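Local structure of ORF 37 (Human herpesvirus 8 type M, 3FHD) at residues E206-T211 with P451-P456; R85-Y90 with A123-A128; D301-I306 with Q331-C336. The protein processes branched or non-linear viral DNA as a nuclease with endonuclease and exonuclease activity on single- and double-stranded DNA, promoting mature unit-length genomes. All blocks are in the same frame, centred on the assembly; numbering follows the deposited sequence.

Interaction 1. Residues E206-T211 with P451-P456; sequences EEVVKT and PHVEIP
The pyrrolidine ring of Pro456 takes one methyl group of Val208 at its CG corner, with CB and CD flanking the touch and the backbone atoms N and CA of the ring farther off. Val208 CG1 lies 3.5 Å from Pro456 CG, tighter than usual for two carbons, and 3.9 Å from both Pro456 CB and Pro456 CD, so the methyl is centred on the puckered tip. The two side chains meet at about a right angle. In the PD-(D/E)XK nuclease core this is a helix laid against the central sheet: helix 203-217 packs on strand 455-464, with Phe431 of the neighbouring strand 423-432 also touching both Val208 and Pro456. The other branch of the same valine serves the loop that leads into the strand. With CG1 turned anti to the backbone N (chi1 165°), CG2 falls beside that N and faces the fork of Val453, with Val208 CG2 4.0 Å from both Val453 CG1 and Val453 CG2. One valine thus touches both the loop residue Val453 and Pro456 near the start of the strand, by apolar contact alone. Two residues elsewhere on the helix lie by the metal site. Glu206 is a magnesium ligand in another crystal structure of the protein, though no metal contacts it here, and Lys210 NZ donates to the carbonyl oxygen of Asp243, a residue that does bind magnesium. The same ammonium pairs with its own helix: Lys210 NZ lies 3.6 Å from Glu207 OE2.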
loop_
_atom_site.group_PDB
_atom_site.type_symbol
_atom_site.label_atom_id
_atom_site.label_comp_id
_atom_site.label_asym_id
_atom_site.label_seq_id
_atom_site.Cartn_x
_atom_site.Cartn_y
_atom_site.Cartn_z
ATOM N N GLU A 206 -8.864 5.388 9.062
ATOM C CA GLU A 206 -8.525 4.146 8.371
ATOM C C GLU A 206 -8.702 2.923 9.244
ATOM O O GLU A 206 -9.213 1.912 8.771
ATOM C CB GLU A 206 -7.136 4.190 7.717
ATOM C CG GLU A 206 -7.185 5.086 6.493
ATOM C CD GLU A 206 -6.031 4.860 5.522
ATOM O OE1 GLU A 206 -5.312 3.833 5.663
ATOM O OE2 GLU A 206 -5.870 5.724 4.614
ATOM N N GLU A 207 -8.322 3.028 10.522
ATOM C CA GLU A 207 -8.483 1.912 11.454
ATOM C C GLU A 207 -9.952 1.576 11.676
ATOM O O GLU A 207 -10.301 0.397 11.875
ATOM C CB GLU A 207 -7.832 2.205 12.822
ATOM C CG GLU A 207 -6.312 2.086 12.857
ATOM C CD GLU A 207 -5.817 0.732 12.384
ATOM O OE1 GLU A 207 -6.238 -0.314 12.951
ATOM O OE2 GLU A 207 -4.988 0.721 11.446
ATOM N N VAL A 208 -10.811 2.605 11.657
ATOM C CA VAL A 208 -12.240 2.367 11.813
ATOM C C VAL A 208 -12.768 1.567 10.630
ATOM O O VAL A 208 -13.536 0.602 10.819
ATOM C CB VAL A 208 -13.049 3.672 12.013
ATOM C CG1 VAL A 208 -14.539 3.415 11.809
ATOM C CG2 VAL A 208 -12.808 4.216 13.410
ATOM N N VAL A 209 -12.373 1.960 9.415
ATOM C CA VAL A 209 -12.796 1.201 8.247
ATOM C C VAL A 209 -12.309 -0.266 8.299
ATOM O O VAL A 209 -13.073 -1.171 7.943
ATOM C CB VAL A 209 -12.402 1.860 6.909
ATOM C CG1 VAL A 209 -12.853 0.976 5.704
ATOM C CG2 VAL A 209 -13.003 3.273 6.814
ATOM N N LYS A 210 -11.067 -0.502 8.727
ATOM C CA LYS A 210 -10.574 -1.895 8.899
ATOM C C LYS A 210 -11.491 -2.687 9.801
ATOM O O LYS A 210 -11.847 -3.827 9.475
ATOM C CB LYS A 210 -9.175 -1.954 9.528
ATOM C CG LYS A 210 -8.086 -1.460 8.661
ATOM C CD LYS A 210 -6.697 -1.845 9.161
ATOM C CE LYS A 210 -5.709 -0.849 8.541
ATOM N NZ LYS A 210 -4.281 -1.251 8.542
ATOM N N THR A 211 -11.856 -2.097 10.942
ATOM C CA THR A 211 -12.812 -2.747 11.873
ATOM C C THR A 211 -14.161 -3.100 11.234
ATOM O O THR A 211 -14.709 -4.182 11.499
ATOM C CB THR A 211 -13.048 -1.918 13.144
ATOM O OG1 THR A 211 -11.781 -1.573 13.709
ATOM C CG2 THR A 211 -13.833 -2.747 14.201
ATOM N N PRO A 451 -12.981 7.461 21.515
ATOM C CA PRO A 451 -13.934 8.588 21.642
ATOM C C PRO A 451 -13.482 9.831 20.877
ATOM O O PRO A 451 -14.292 10.723 20.598
ATOM C CB PRO A 451 -13.979 8.856 23.162
ATOM C CG PRO A 451 -12.715 8.268 23.699
ATOM C CD PRO A 451 -12.374 7.100 22.813
ATOM N N HIS A 452 -12.202 9.885 20.523
ATOM C CA HIS A 452 -11.680 11.012 19.742
ATOM C C HIS A 452 -11.746 10.832 18.221
ATOM O O HIS A 452 -11.382 11.754 17.501
ATOM C CB HIS A 452 -10.250 11.381 20.171
ATOM N N VAL A 453 -12.199 9.677 17.722
ATOM C CA VAL A 453 -12.381 9.501 16.266
ATOM C C VAL A 453 -13.843 9.757 15.831
ATOM O O VAL A 453 -14.797 9.444 16.578
ATOM C CB VAL A 453 -11.869 8.109 15.753
ATOM C CG1 VAL A 453 -12.684 6.952 16.326
ATOM C CG2 VAL A 453 -11.868 8.041 14.227
ATOM N N GLU A 454 -14.003 10.326 14.629
ATOM C CA GLU A 454 -15.322 10.536 14.010
ATOM C C GLU A 454 -16.129 9.238 13.847
ATOM O O GLU A 454 -15.583 8.135 13.812
ATOM C CB GLU A 454 -15.169 11.223 12.660
ATOM C CG GLU A 454 -14.626 12.628 12.748
ATOM C CD GLU A 454 -13.085 12.708 12.814
ATOM O OE1 GLU A 454 -12.358 11.664 12.926
ATOM O OE2 GLU A 454 -12.602 13.860 12.758
ATOM N N ILE A 455 -17.438 9.392 13.734
ATOM C CA ILE A 455 -18.361 8.267 13.572
ATOM C C ILE A 455 -18.541 7.872 12.095
ATOM O O ILE A 455 -18.914 8.721 11.286
ATOM C CB ILE A 455 -19.731 8.639 14.203
ATOM C CG1 ILE A 455 -19.611 8.713 15.741
ATOM C CG2 ILE A 455 -20.860 7.683 13.763
ATOM C CD1 ILE A 455 -20.821 9.418 16.414
ATOM N N PRO A 456 -18.305 6.584 11.748
ATOM C CA PRO A 456 -18.571 6.125 10.376
ATOM C C PRO A 456 -20.063 6.062 10.052
ATOM O O PRO A 456 -20.878 5.589 10.868
ATOM C CB PRO A 456 -17.933 4.740 10.314
ATOM C CG PRO A 456 -17.892 4.266 11.739
ATOM C CD PRO A 456 -17.798 5.496 12.610
#

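Interaction 2. Residues R85-Y90 with A123-A128; sequences RMAYNY and ASVYAA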
loop_
_atom_site.group_PDB
_atom_site.type_symbol
_atom_site.label_atom_id
_atom_site.label_comp_id
_atom_site.label_asym_id
_atom_site.label_seq_id
_atom_site.Cartn_x
_atom_site.Cartn_y
_atom_site.Cartn_z
ATOM N N ARG A 85 19.936 -4.911 -3.257
ATOM C CA ARG A 85 18.834 -4.664 -2.302
ATOM C C ARG A 85 18.847 -5.704 -1.148
ATOM O O ARG A 85 18.628 -5.328 0.011
ATOM C CB ARG A 85 17.481 -4.696 -3.047
ATOM C CG ARG A 85 16.281 -4.303 -2.184
ATOM C CD ARG A 85 16.348 -2.870 -1.710
ATOM N NE ARG A 85 15.343 -2.620 -0.658
ATOM C CZ ARG A 85 14.992 -1.418 -0.206
ATOM N NH1 ARG A 85 15.494 -0.333 -0.763
ATOM N NH2 ARG A 85 14.086 -1.321 0.771
ATOM N N MET A 86 19.102 -6.977 -1.486
ATOM C CA MET A 86 19.262 -8.064 -0.488
ATOM C C MET A 86 20.441 -7.764 0.440
ATOM O O MET A 86 20.305 -7.866 1.657
ATOM C CB MET A 86 19.454 -9.438 -1.165
ATOM C CG MET A 86 18.168 -10.030 -1.753
ATOM S SD MET A 86 16.783 -10.210 -0.594
ATOM C CE MET A 86 15.550 -9.556 -1.634
ATOM N N ALA A 87 21.570 -7.332 -0.137
ATOM C CA ALA A 87 22.770 -6.909 0.637
ATOM C C ALA A 87 22.424 -5.784 1.629
ATOM O O ALA A 87 22.784 -5.852 2.818
ATOM C CB ALA A 87 23.877 -6.437 -0.316
ATOM N N TYR A 88 21.753 -4.747 1.131
ATOM C CA TYR A 88 21.242 -3.655 1.983
ATOM C C TYR A 88 20.351 -4.170 3.117
ATOM O O TYR A 88 20.539 -3.762 4.275
ATOM C CB TYR A 88 20.444 -2.626 1.152
ATOM C CG TYR A 88 19.621 -1.674 2.017
ATOM C CD1 TYR A 88 20.244 -0.733 2.829
ATOM C CD2 TYR A 88 18.219 -1.762 2.041
ATOM C CE1 TYR A 88 19.492 0.141 3.662
ATOM C CE2 TYR A 88 17.453 -0.916 2.879
ATOM C CZ TYR A 88 18.108 0.046 3.659
ATOM O OH TYR A 88 17.361 0.874 4.472
ATOM N N ASN A 89 19.383 -5.045 2.792
ATOM C CA ASN A 89 18.493 -5.612 3.834
ATOM C C ASN A 89 19.324 -6.242 4.961
ATOM O O ASN A 89 19.049 -6.053 6.143
ATOM C CB ASN A 89 17.517 -6.647 3.271
ATOM C CG ASN A 89 16.213 -6.001 2.727
ATOM O OD1 ASN A 89 15.128 -6.226 3.262
ATOM N ND2 ASN A 89 16.331 -5.185 1.705
ATOM N N TYR A 90 20.350 -6.998 4.591
ATOM C CA TYR A 90 21.218 -7.584 5.607
ATOM C C TYR A 90 21.856 -6.544 6.532
ATOM O O TYR A 90 21.733 -6.646 7.751
ATOM C CB TYR A 90 22.290 -8.502 4.986
ATOM C CG TYR A 90 23.303 -8.903 6.039
ATOM C CD1 TYR A 90 22.962 -9.826 7.050
ATOM C CD2 TYR A 90 24.586 -8.359 6.042
ATOM C CE1 TYR A 90 23.887 -10.184 8.036
ATOM C CE2 TYR A 90 25.532 -8.733 7.034
ATOM C CZ TYR A 90 25.168 -9.632 8.008
ATOM O OH TYR A 90 26.099 -10.008 8.965
ATOM N N ALA A 123 31.750 -6.482 -0.155
ATOM C CA ALA A 123 32.113 -7.409 -1.230
ATOM C C ALA A 123 31.552 -8.809 -0.987
ATOM O O ALA A 123 30.942 -9.381 -1.877
ATOM C CB ALA A 123 33.625 -7.471 -1.436
ATOM N N SER A 124 31.749 -9.348 0.215
ATOM C CA SER A 124 31.297 -10.718 0.544
ATOM C C SER A 124 29.795 -10.838 0.673
ATOM O O SER A 124 29.177 -11.762 0.125
ATOM C CB SER A 124 31.940 -11.213 1.832
ATOM O OG SER A 124 33.334 -11.250 1.677
ATOM N N VAL A 125 29.197 -9.898 1.398
ATOM C CA VAL A 125 27.751 -9.890 1.565
ATOM C C VAL A 125 27.089 -9.854 0.190
ATOM O O VAL A 125 26.220 -10.691 -0.105
ATOM C CB VAL A 125 27.286 -8.710 2.439
ATOM C CG1 VAL A 125 25.775 -8.589 2.438
ATOM C CG2 VAL A 125 27.806 -8.928 3.866
ATOM N N TYR A 126 27.561 -8.944 -0.675
ATOM C CA TYR A 126 27.023 -8.857 -2.031
ATOM C C TYR A 126 27.141 -10.181 -2.810
ATOM O O TYR A 126 26.177 -10.606 -3.446
ATOM C CB TYR A 126 27.629 -7.692 -2.847
ATOM C CG TYR A 126 27.042 -7.705 -4.228
ATOM C CD1 TYR A 126 25.807 -7.081 -4.488
ATOM C CD2 TYR A 126 27.650 -8.428 -5.243
ATOM C CE1 TYR A 126 25.237 -7.151 -5.726
ATOM C CE2 TYR A 126 27.095 -8.506 -6.507
ATOM C CZ TYR A 126 25.883 -7.867 -6.730
ATOM O OH TYR A 126 25.319 -7.945 -7.967
ATOM N N ALA A 127 28.324 -10.794 -2.799
ATOM C CA ALA A 127 28.555 -12.050 -3.503
ATOM C C ALA A 127 27.573 -13.147 -3.023
ATOM O O ALA A 127 26.933 -13.812 -3.829
ATOM C CB ALA A 127 29.988 -12.487 -3.364
ATOM N N ALA A 128 27.442 -13.293 -1.714
ATOM C CA ALA A 128 26.534 -14.291 -1.121
ATOM C C ALA A 128 25.067 -13.998 -1.473
ATOM O O ALA A 128 24.282 -14.925 -1.771
ATOM C CB ALA A 128 26.723 -14.348 0.398
#
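Val125 of helix 122-130 reaches Ala87 and Tyr90 of helix 83-100 with its branched side chain. Its CB points toward the facing helix and splits into two methyls that share the Tyr90 ring, while CG1 alone also reaches Ala87. This first methyl is anti to the backbone N (chi1 172°), which brings it down onto the backbone of the facing helix: Val125 CG1 is 3.9 Å from Ala87 CA and 4.0 Å from Ala87 CB, and on another flank it touches Tyr90 CD2 at 3.8 Å. The second methyl runs farther out along the tyrosine, with Val125 CG2 3.9 Å from Tyr90 CE2. The Tyr90 side chain crosses the valine at about a right angle, and its hydroxyl is hydrogen-bonded to the carbonyl oxygen of Leu119, while Phe114 packs against the ring edge-to-face. Next to the valine, Ala87 is small enough to let the backbones close in: Ala87 CB comes to 4.3 Å from Tyr126 CA, and the two CA atoms are 5.4 Å apart. The Tyr126 ring lies beside Trp71, and its hydroxyl is bonded to Ser80 N. Behind the interface, Arg85 O accepts from Asn89 N and Asn89 ND2, which reach it from opposite faces of its plane. With segment axes 8.7 Å apart and directions 124° from each other, this is a close, steeply inclined crossing of two helices around an alanine, part of the helical N-terminal region of this alkaline exonuclease.

Interaction 3. Residues D301-I306 with Q331-C336; sequences DFFYSI and QEWEAC
The C-terminal end of helix 296-303 is tied here to the 3-10 turn that follows strand 326-328. Tyr304, the first residue to leave helical geometry, carries the bond: Tyr304 OH donates to Trp333 O over a short 2.5 Å. The carbonyl oxygen sits at the edge of the tyrosine ring, near its plane, and the hydroxyl approaches with a C=O...donor angle of 153°, tilted 15° from the carbonyl plane. The first torsion (chi1 -57°) sets CG anti to the carbonyl carbon, swinging the ring out from the helix end and across to the turn. On the way the ring meets one methyl, Tyr304 CE2 to Ala335 CB at 3.8 Å. Deeper in, Phe303 CD2 lies 4.0 Å from Trp333 CZ3, the two side chains crossing at a slant, and Leu387 of strand 379-389 touches both. The indole nitrogen, Trp333 NE1, is bonded to Asn386 OD1 in that strand. At the helix end itself, Ser305 N and Ser305 OG both bond to Phe302 O. Beside the Phe303-Trp333 contact, a side-chain to main-chain bond thus joins a helix C-terminus to a 3-10 turn, next to the outer strands 311-313 and 326-328 of the sheet.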
loop_
_atom_site.group_PDB
_atom_site.type_symbol
_atom_site.label_atom_id
_atom_site.label_comp_id
_atom_site.label_asym_id
_atom_site.label_seq_id
_atom_site.Cartn_x
_atom_site.Cartn_y
_atom_site.Cartn_z
ATOM N N ASP A 301 -27.579 12.585 -4.592
ATOM C CA ASP A 301 -27.789 13.860 -3.916
ATOM C C ASP A 301 -26.770 14.092 -2.800
ATOM O O ASP A 301 -26.332 15.238 -2.566
ATOM C CB ASP A 301 -29.225 13.947 -3.376
ATOM N N PHE A 302 -26.391 13.005 -2.118
ATOM C CA PHE A 302 -25.344 13.046 -1.110
ATOM C C PHE A 302 -23.996 13.383 -1.763
ATOM O O PHE A 302 -23.297 14.305 -1.331
ATOM C CB PHE A 302 -25.286 11.719 -0.337
ATOM C CG PHE A 302 -24.135 11.629 0.628
ATOM C CD1 PHE A 302 -24.166 12.328 1.839
ATOM C CD2 PHE A 302 -23.029 10.842 0.330
ATOM C CE1 PHE A 302 -23.095 12.252 2.736
ATOM C CE2 PHE A 302 -21.941 10.767 1.213
ATOM C CZ PHE A 302 -21.989 11.477 2.426
ATOM N N PHE A 303 -23.647 12.673 -2.832
ATOM C CA PHE A 303 -22.393 12.962 -3.525
ATOM C C PHE A 303 -22.292 14.412 -3.991
ATOM O O PHE A 303 -21.255 15.065 -3.799
ATOM C CB PHE A 303 -22.157 11.999 -4.695
ATOM C CG PHE A 303 -21.515 10.702 -4.285
ATOM C CD1 PHE A 303 -20.311 10.698 -3.584
ATOM C CD2 PHE A 303 -22.102 9.483 -4.602
ATOM C CE1 PHE A 303 -19.702 9.504 -3.210
ATOM C CE2 PHE A 303 -21.506 8.295 -4.227
ATOM C CZ PHE A 303 -20.303 8.305 -3.524
ATOM N N TYR A 304 -23.380 14.916 -4.565
ATOM C CA TYR A 304 -23.406 16.274 -5.095
ATOM C C TYR A 304 -23.926 17.296 -4.089
ATOM O O TYR A 304 -24.546 18.283 -4.483
ATOM C CB TYR A 304 -24.206 16.344 -6.417
ATOM C CG TYR A 304 -23.694 15.411 -7.520
ATOM C CD1 TYR A 304 -22.329 15.141 -7.673
ATOM C CD2 TYR A 304 -24.576 14.806 -8.405
ATOM C CE1 TYR A 304 -21.867 14.283 -8.685
ATOM C CE2 TYR A 304 -24.131 13.962 -9.419
ATOM C CZ TYR A 304 -22.781 13.702 -9.560
ATOM O OH TYR A 304 -22.347 12.859 -10.578
ATOM N N SER A 305 -23.680 17.066 -2.797
ATOM C CA SER A 305 -23.990 18.066 -1.772
ATOM C C SER A 305 -22.761 18.941 -1.459
ATOM O O SER A 305 -22.831 19.860 -0.637
ATOM C CB SER A 305 -24.556 17.397 -0.515
ATOM O OG SER A 305 -23.591 16.551 0.096
ATOM N N ILE A 306 -21.639 18.650 -2.127
ATOM C CA ILE A 306 -20.398 19.446 -2.014
ATOM C C ILE A 306 -19.896 19.946 -3.397
ATOM O O ILE A 306 -20.284 19.414 -4.434
ATOM C CB ILE A 306 -19.248 18.684 -1.278
ATOM C CG1 ILE A 306 -18.765 17.473 -2.089
ATOM C CG2 ILE A 306 -19.655 18.284 0.157
ATOM C CD1 ILE A 306 -17.429 16.968 -1.659
ATOM N N GLN A 331 -25.885 7.920 -17.651
ATOM C CA GLN A 331 -26.240 9.339 -17.724
ATOM C C GLN A 331 -27.019 9.849 -16.510
ATOM O O GLN A 331 -27.081 11.061 -16.272
ATOM C CB GLN A 331 -27.049 9.598 -18.999
ATOM C CG GLN A 331 -26.938 11.011 -19.541
ATOM C CD GLN A 331 -27.718 11.197 -20.833
ATOM O OE1 GLN A 331 -28.955 11.164 -20.848
ATOM N NE2 GLN A 331 -26.998 11.408 -21.925
ATOM N N GLU A 332 -27.626 8.922 -15.769
ATOM C CA GLU A 332 -28.373 9.246 -14.544
ATOM C C GLU A 332 -27.526 9.968 -13.487
ATOM O O GLU A 332 -28.081 10.622 -12.597
ATOM C CB GLU A 332 -28.982 7.977 -13.937
ATOM C CG GLU A 332 -27.949 6.938 -13.495
ATOM C CD GLU A 332 -28.567 5.692 -12.885
ATOM O OE1 GLU A 332 -29.715 5.759 -12.397
ATOM O OE2 GLU A 332 -27.892 4.643 -12.886
ATOM N N TRP A 333 -26.197 9.835 -13.575
ATOM C CA TRP A 333 -25.276 10.485 -12.629
ATOM C C TRP A 333 -24.765 11.844 -13.106
ATOM O O TRP A 333 -24.077 12.544 -12.359
ATOM C CB TRP A 333 -24.072 9.573 -12.295
ATOM C CG TRP A 333 -24.450 8.326 -11.550
ATOM C CD1 TRP A 333 -24.818 7.128 -12.094
ATOM C CD2 TRP A 333 -24.500 8.152 -10.126
ATOM N NE1 TRP A 333 -25.083 6.210 -11.099
ATOM C CE2 TRP A 333 -24.915 6.814 -9.884
ATOM C CE3 TRP A 333 -24.236 8.991 -9.031
ATOM C CZ2 TRP A 333 -25.080 6.298 -8.594
ATOM C CZ3 TRP A 333 -24.399 8.474 -7.742
ATOM C CH2 TRP A 333 -24.818 7.136 -7.538
ATOM N N GLU A 334 -25.084 12.205 -14.345
ATOM C CA GLU A 334 -24.713 13.497 -14.912
ATOM C C GLU A 334 -25.443 14.628 -14.184
ATOM O O GLU A 334 -26.650 14.544 -13.951
ATOM C CB GLU A 334 -25.061 13.510 -16.398
ATOM C CG GLU A 334 -24.422 14.614 -17.228
ATOM C CD GLU A 334 -24.686 14.444 -18.721
ATOM O OE1 GLU A 334 -25.840 14.144 -19.116
ATOM O OE2 GLU A 334 -23.736 14.619 -19.512
ATOM N N ALA A 335 -24.699 15.663 -13.796
ATOM C CA ALA A 335 -25.270 16.871 -13.182
ATOM C C ALA A 335 -24.444 18.097 -13.582
ATOM O O ALA A 335 -23.773 18.718 -12.746
ATOM C CB ALA A 335 -25.340 16.729 -11.660
ATOM N N CYS A 336 -24.500 18.430 -14.871
ATOM C CA CYS A 336 -23.605 19.419 -15.461
ATOM C C CYS A 336 -23.892 20.835 -14.970
ATOM O O CYS A 336 -23.298 21.293 -13.993
ATOM C CB CYS A 336 -23.684 19.367 -16.980
ATOM S SG CYS A 336 -22.148 19.890 -17.761
#

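The three contacts belong to one chain and to the same alkaline exonuclease fold but work in different places. Interaction 1 is the one tied to the active site: the side chain of Val208 is about 12 Å from the bound magnesium ion and about 8 Å from that of Ile267, a residue of the metal site. Interaction 3 falls within the chain between the two segments of interaction 1, yet their centres stand 27 Å apart, with nearest atoms about 10 Å apart. Interaction 2 closes earlier in sequence and lies on the opposite side of the chain's centre from both others, its centre 42 Å from that of interaction 1 and 55 Å from that of interaction 3.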